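Local coordinates for putative regulatory protein SCO4313 (Streptomyces coelicolor, PDB 2OI8) that probably acts as a TetR-family transcription regulator, binding DNA through a helix-turn-helix motif to control gene expression, at residues A129-A141 and R166-W180. Sequence-based numbering, arbitrary orientation.
Sequences AETMAVIVDACAA and RPAPSSALHRALSFW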
loop_
_atom_site.group_PDB
_atom_site.type_symbol
_atom_site.label_atom_id
_atom_site.label_comp_id
_atom_site.label_asym_id
_atom_site.label_seq_id
_atom_site.Cartn_x
_atom_site.Cartn_y
_atom_site.Cartn_z
ATOM N N ALA A 129 -11.481 -11.524 8.006
ATOM C CA ALA A 129 -11.091 -12.898 8.337
ATOM C C ALA A 129 -11.738 -13.928 7.428
ATOM O O ALA A 129 -11.373 -15.111 7.456
ATOM C CB ALA A 129 -11.430 -13.206 9.794
ATOM N N GLU A 130 -12.715 -13.472 6.643
ATOM C CA GLU A 130 -13.416 -14.324 5.682
ATOM C C GLU A 130 -12.423 -14.750 4.610
ATOM O O GLU A 130 -12.071 -15.931 4.515
ATOM C CB GLU A 130 -14.620 -13.585 5.064
ATOM N N THR A 131 -11.961 -13.773 3.835
ATOM C CA THR A 131 -10.871 -13.945 2.885
ATOM C C THR A 131 -9.700 -14.769 3.485
ATOM O O THR A 131 -9.217 -15.721 2.859
ATOM C CB THR A 131 -10.377 -12.554 2.374
ATOM O OG1 THR A 131 -11.486 -11.799 1.858
ATOM C CG2 THR A 131 -9.332 -12.695 1.286
HETATM N N MSE A 132 -9.276 -14.425 4.700
HETATM C CA MSE A 132 -8.125 -15.080 5.327
HETATM C C MSE A 132 -8.335 -16.524 5.790
HETATM O O MSE A 132 -7.386 -17.299 5.835
HETATM C CB MSE A 132 -7.557 -14.205 6.441
HETATM C CG MSE A 132 -6.386 -13.351 5.949
HETATM SE SE MSE A 132 -4.675 -14.287 6.209
HETATM C CE MSE A 132 -4.479 -13.886 8.100
ATOM N N ALA A 133 -9.567 -16.890 6.113
ATOM C CA ALA A 133 -9.880 -18.283 6.410
ATOM C C ALA A 133 -9.526 -19.210 5.228
ATOM O O ALA A 133 -8.981 -20.300 5.427
ATOM C CB ALA A 133 -11.348 -18.422 6.797
ATOM N N VAL A 134 -9.815 -18.753 4.008
ATOM C CA VAL A 134 -9.581 -19.536 2.797
ATOM C C VAL A 134 -8.100 -19.825 2.610
ATOM O O VAL A 134 -7.726 -20.963 2.359
ATOM C CB VAL A 134 -10.137 -18.846 1.523
ATOM C CG1 VAL A 134 -9.884 -19.701 0.296
ATOM C CG2 VAL A 134 -11.627 -18.568 1.655
ATOM N N ILE A 135 -7.261 -18.802 2.740
ATOM C CA ILE A 135 -5.808 -18.966 2.592
ATOM C C ILE A 135 -5.269 -19.988 3.589
ATOM O O ILE A 135 -4.458 -20.868 3.249
ATOM C CB ILE A 135 -5.024 -17.625 2.815
ATOM C CG1 ILE A 135 -5.555 -16.491 1.931
ATOM C CG2 ILE A 135 -3.510 -17.835 2.660
ATOM C CD1 ILE A 135 -5.742 -16.877 0.477
ATOM N N VAL A 136 -5.707 -19.832 4.835
ATOM C CA VAL A 136 -5.331 -20.751 5.894
ATOM C C VAL A 136 -5.712 -22.157 5.446
ATOM O O VAL A 136 -4.865 -23.066 5.466
ATOM C CB VAL A 136 -6.003 -20.386 7.237
ATOM C CG1 VAL A 136 -5.727 -21.453 8.270
ATOM C CG2 VAL A 136 -5.508 -19.023 7.734
ATOM N N ASP A 137 -6.966 -22.314 5.007
ATOM C CA ASP A 137 -7.460 -23.593 4.506
ATOM C C ASP A 137 -6.431 -24.236 3.590
ATOM O O ASP A 137 -5.979 -25.348 3.858
ATOM C CB ASP A 137 -8.804 -23.432 3.784
ATOM C CG ASP A 137 -9.960 -23.171 4.737
ATOM O OD1 ASP A 137 -9.763 -23.213 5.975
ATOM O OD2 ASP A 137 -11.079 -22.916 4.237
ATOM N N ALA A 138 -6.025 -23.512 2.543
ATOM C CA ALA A 138 -5.039 -24.028 1.588
ATOM C C ALA A 138 -3.711 -24.417 2.251
ATOM O O ALA A 138 -3.212 -25.536 2.034
ATOM C CB ALA A 138 -4.819 -23.060 0.441
ATOM N N CYS A 139 -3.173 -23.531 3.092
ATOM C CA CYS A 139 -1.890 -23.783 3.765
ATOM C C CYS A 139 -1.838 -25.052 4.631
ATOM O O CYS A 139 -0.772 -25.392 5.150
ATOM C CB CYS A 139 -1.446 -22.560 4.568
ATOM S SG CYS A 139 -0.916 -21.166 3.532
ATOM N N ALA A 140 -2.984 -25.718 4.795
ATOM C CA ALA A 140 -3.031 -27.112 5.242
ATOM C C ALA A 140 -2.894 -28.014 3.993
ATOM O O ALA A 140 -3.878 -28.641 3.527
ATOM C CB ALA A 140 -4.322 -27.398 6.010
ATOM N N ALA A 141 -1.658 -28.056 3.460
ATOM C CA ALA A 141 -1.364 -28.592 2.125
ATOM C C ALA A 141 -0.429 -29.784 2.198
ATOM O O ALA A 141 0.532 -29.784 2.970
ATOM C CB ALA A 141 -0.748 -27.497 1.246
ATOM N N ARG A 166 -9.780 -23.952 14.862
ATOM C CA ARG A 166 -9.747 -24.889 13.739
ATOM C C ARG A 166 -8.407 -25.007 13.010
ATOM O O ARG A 166 -7.971 -24.053 12.353
ATOM C CB ARG A 166 -10.847 -24.517 12.708
ATOM C CG ARG A 166 -10.904 -25.342 11.370
ATOM C CD ARG A 166 -9.719 -25.093 10.365
ATOM N NE ARG A 166 -9.898 -23.982 9.412
ATOM C CZ ARG A 166 -9.182 -22.849 9.380
ATOM N NH1 ARG A 166 -8.215 -22.614 10.264
ATOM N NH2 ARG A 166 -9.451 -21.935 8.460
ATOM N N PRO A 167 -7.681 -26.119 13.212
ATOM C CA PRO A 167 -7.009 -26.747 14.325
ATOM C C PRO A 167 -5.531 -26.748 13.860
ATOM O O PRO A 167 -4.633 -27.301 14.533
ATOM C CB PRO A 167 -7.589 -28.171 14.315
ATOM C CG PRO A 167 -8.162 -28.361 12.903
ATOM C CD PRO A 167 -7.811 -27.103 12.126
ATOM N N ALA A 168 -5.332 -26.091 12.697
ATOM C CA ALA A 168 -4.108 -26.105 11.875
ATOM C C ALA A 168 -2.837 -25.659 12.588
ATOM O O ALA A 168 -2.862 -24.605 13.327
ATOM C CB ALA A 168 -4.318 -25.239 10.614
ATOM N N PRO A 169 -1.702 -26.422 12.316
ATOM C CA PRO A 169 -0.460 -26.104 13.026
ATOM C C PRO A 169 -0.050 -24.671 12.676
ATOM O O PRO A 169 -0.234 -24.227 11.533
ATOM C CB PRO A 169 0.545 -27.134 12.465
ATOM C CG PRO A 169 -0.017 -27.559 11.121
ATOM C CD PRO A 169 -1.502 -27.540 11.305
ATOM N N SER A 170 0.481 -23.957 13.662
ATOM C CA SER A 170 0.750 -22.547 13.501
ATOM C C SER A 170 1.621 -22.223 12.295
ATOM O O SER A 170 1.588 -21.093 11.808
ATOM C CB SER A 170 1.359 -21.970 14.773
ATOM O OG SER A 170 0.354 -21.752 15.757
ATOM N N SER A 171 2.381 -23.198 11.794
ATOM C CA SER A 171 3.196 -22.989 10.582
ATOM C C SER A 171 2.340 -22.701 9.352
ATOM O O SER A 171 2.740 -21.927 8.474
ATOM C CB SER A 171 4.143 -24.160 10.316
ATOM O OG SER A 171 3.483 -25.399 10.447
ATOM N N ALA A 172 1.156 -23.311 9.315
ATOM C CA ALA A 172 0.179 -23.037 8.269
ATOM C C ALA A 172 -0.341 -21.616 8.390
ATOM O O ALA A 172 -0.555 -20.952 7.380
ATOM C CB ALA A 172 -0.966 -24.039 8.325
ATOM N N LEU A 173 -0.537 -21.133 9.617
ATOM C CA LEU A 173 -0.983 -19.744 9.804
ATOM C C LEU A 173 0.129 -18.779 9.404
ATOM O O LEU A 173 -0.126 -17.739 8.783
ATOM C CB LEU A 173 -1.432 -19.454 11.242
ATOM C CG LEU A 173 -2.531 -20.248 11.959
ATOM C CD1 LEU A 173 -3.023 -19.480 13.185
ATOM C CD2 LEU A 173 -3.692 -20.578 11.047
ATOM N N HIS A 174 1.360 -19.135 9.763
ATOM C CA HIS A 174 2.548 -18.381 9.381
ATOM C C HIS A 174 2.669 -18.299 7.852
ATOM O O HIS A 174 2.841 -17.209 7.278
ATOM C CB HIS A 174 3.784 -19.046 9.975
ATOM C CG HIS A 174 5.060 -18.312 9.701
ATOM N ND1 HIS A 174 5.141 -17.254 8.820
ATOM C CD2 HIS A 174 6.318 -18.517 10.158
ATOM C CE1 HIS A 174 6.390 -16.830 8.755
ATOM N NE2 HIS A 174 7.123 -17.583 9.556
ATOM N N ARG A 175 2.565 -19.451 7.196
ATOM C CA ARG A 175 2.541 -19.477 5.745
ATOM C C ARG A 175 1.427 -18.592 5.162
ATOM O O ARG A 175 1.674 -17.823 4.236
ATOM C CB ARG A 175 2.402 -20.904 5.251
ATOM C CG ARG A 175 2.349 -20.998 3.748
ATOM C CD ARG A 175 2.343 -22.436 3.338
ATOM N NE ARG A 175 3.600 -23.065 3.708
ATOM C CZ ARG A 175 4.233 -23.924 2.924
ATOM N NH1 ARG A 175 3.705 -24.235 1.739
ATOM N NH2 ARG A 175 5.385 -24.460 3.309
ATOM N N ALA A 176 0.209 -18.689 5.699
ATOM C CA ALA A 176 -0.913 -17.841 5.237
ATOM C C ALA A 176 -0.626 -16.330 5.322
ATOM O O ALA A 176 -0.891 -15.568 4.388
ATOM C CB ALA A 176 -2.191 -18.185 5.996
ATOM N N LEU A 177 -0.097 -15.899 6.458
ATOM C CA LEU A 177 0.291 -14.503 6.661
ATOM C C LEU A 177 1.376 -14.072 5.665
ATOM O O LEU A 177 1.300 -12.990 5.131
ATOM C CB LEU A 177 0.747 -14.297 8.115
ATOM C CG LEU A 177 -0.326 -14.512 9.191
ATOM C CD1 LEU A 177 0.278 -14.435 10.554
ATOM C CD2 LEU A 177 -1.432 -13.486 9.061
ATOM N N SER A 178 2.349 -14.947 5.401
ATOM C CA SER A 178 3.408 -14.727 4.397
ATOM C C SER A 178 2.914 -14.615 2.957
ATOM O O SER A 178 3.436 -13.820 2.166
ATOM C CB SER A 178 4.450 -15.840 4.459
ATOM O OG SER A 178 5.416 -15.562 5.448
ATOM N N PHE A 179 1.941 -15.441 2.612
ATOM C CA PHE A 179 1.282 -15.362 1.319
ATOM C C PHE A 179 0.610 -13.982 1.199
ATOM O O PHE A 179 0.797 -13.253 0.228
ATOM C CB PHE A 179 0.287 -16.535 1.250
ATOM C CG PHE A 179 -0.650 -16.519 0.073
ATOM C CD1 PHE A 179 -1.799 -15.738 0.089
ATOM C CD2 PHE A 179 -0.426 -17.358 -1.017
ATOM C CE1 PHE A 179 -2.672 -15.745 -0.975
ATOM C CE2 PHE A 179 -1.307 -17.379 -2.089
ATOM C CZ PHE A 179 -2.432 -16.575 -2.065
ATOM N N TRP A 180 -0.168 -13.632 2.214
ATOM C CA TRP A 180 -0.876 -12.367 2.259
ATOM C C TRP A 180 0.090 -11.186 2.056
ATOM O O TRP A 180 -0.110 -10.342 1.182
ATOM C CB TRP A 180 -1.571 -12.256 3.611
ATOM C CG TRP A 180 -2.684 -11.285 3.690
ATOM C CD1 TRP A 180 -2.817 -10.270 4.589
ATOM C CD2 TRP A 180 -3.839 -11.242 2.862
ATOM N NE1 TRP A 180 -3.980 -9.591 4.368
ATOM C CE2 TRP A 180 -4.630 -10.162 3.309
ATOM C CE3 TRP A 180 -4.288 -12.008 1.778
ATOM C CZ2 TRP A 180 -5.863 -9.829 2.719
ATOM C CZ3 TRP A 180 -5.523 -11.667 1.177
ATOM C CH2 TRP A 180 -6.286 -10.585 1.655
#
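Ala-176, facing helix 129-139, has a methyl small enough to let the axes of 129-139 and 170-180 approach to 8.3 Å, with their N-to-C directions 124° apart. Its CB meets Ile-135 CG2 at 3.6 Å and Val-136 CG2 at 3.8 Å. Cys-139, also compact, lies against Ala-172 and the aliphatic part of Arg-175. With CG1 anti to the carbonyl carbon, which leaves CG2 anti to the backbone N, Ile-135 spreads both branches across the contact, CD1 reaching Phe-179 CE1 at 3.6 Å. The flexible chain of selenomethionine Met-132 bends so that SE stands over the five-membered ring of Trp-180, 4.6 Å from its centroid, a Met-aromatic contact, while CE turns to Leu-177.

At the margin, Arg-166 NH1 lies by Val-136 CG1, and NH2 forms a salt bridge with Asp-137 OD1 at 2.8 Å; the bond is weak, bent to 119°, and the carboxylate and guanidinium planes are 74° apart. Asp-137 would probably lose this counter-charge, and Val-136 CG1 the guanidinium beside it, if an alanine replaced Arg-166.

Within the all-helical C-terminal domain, Thr-131 and Trp-180 pack on helix 60-84, Phe-179 on helix 89-102 and Leu-177 on helix 151-158; Met-132 and Trp-180 also meet Met-198 and Leu-189 of the second subunit, joining this helix pair to the dimer contact.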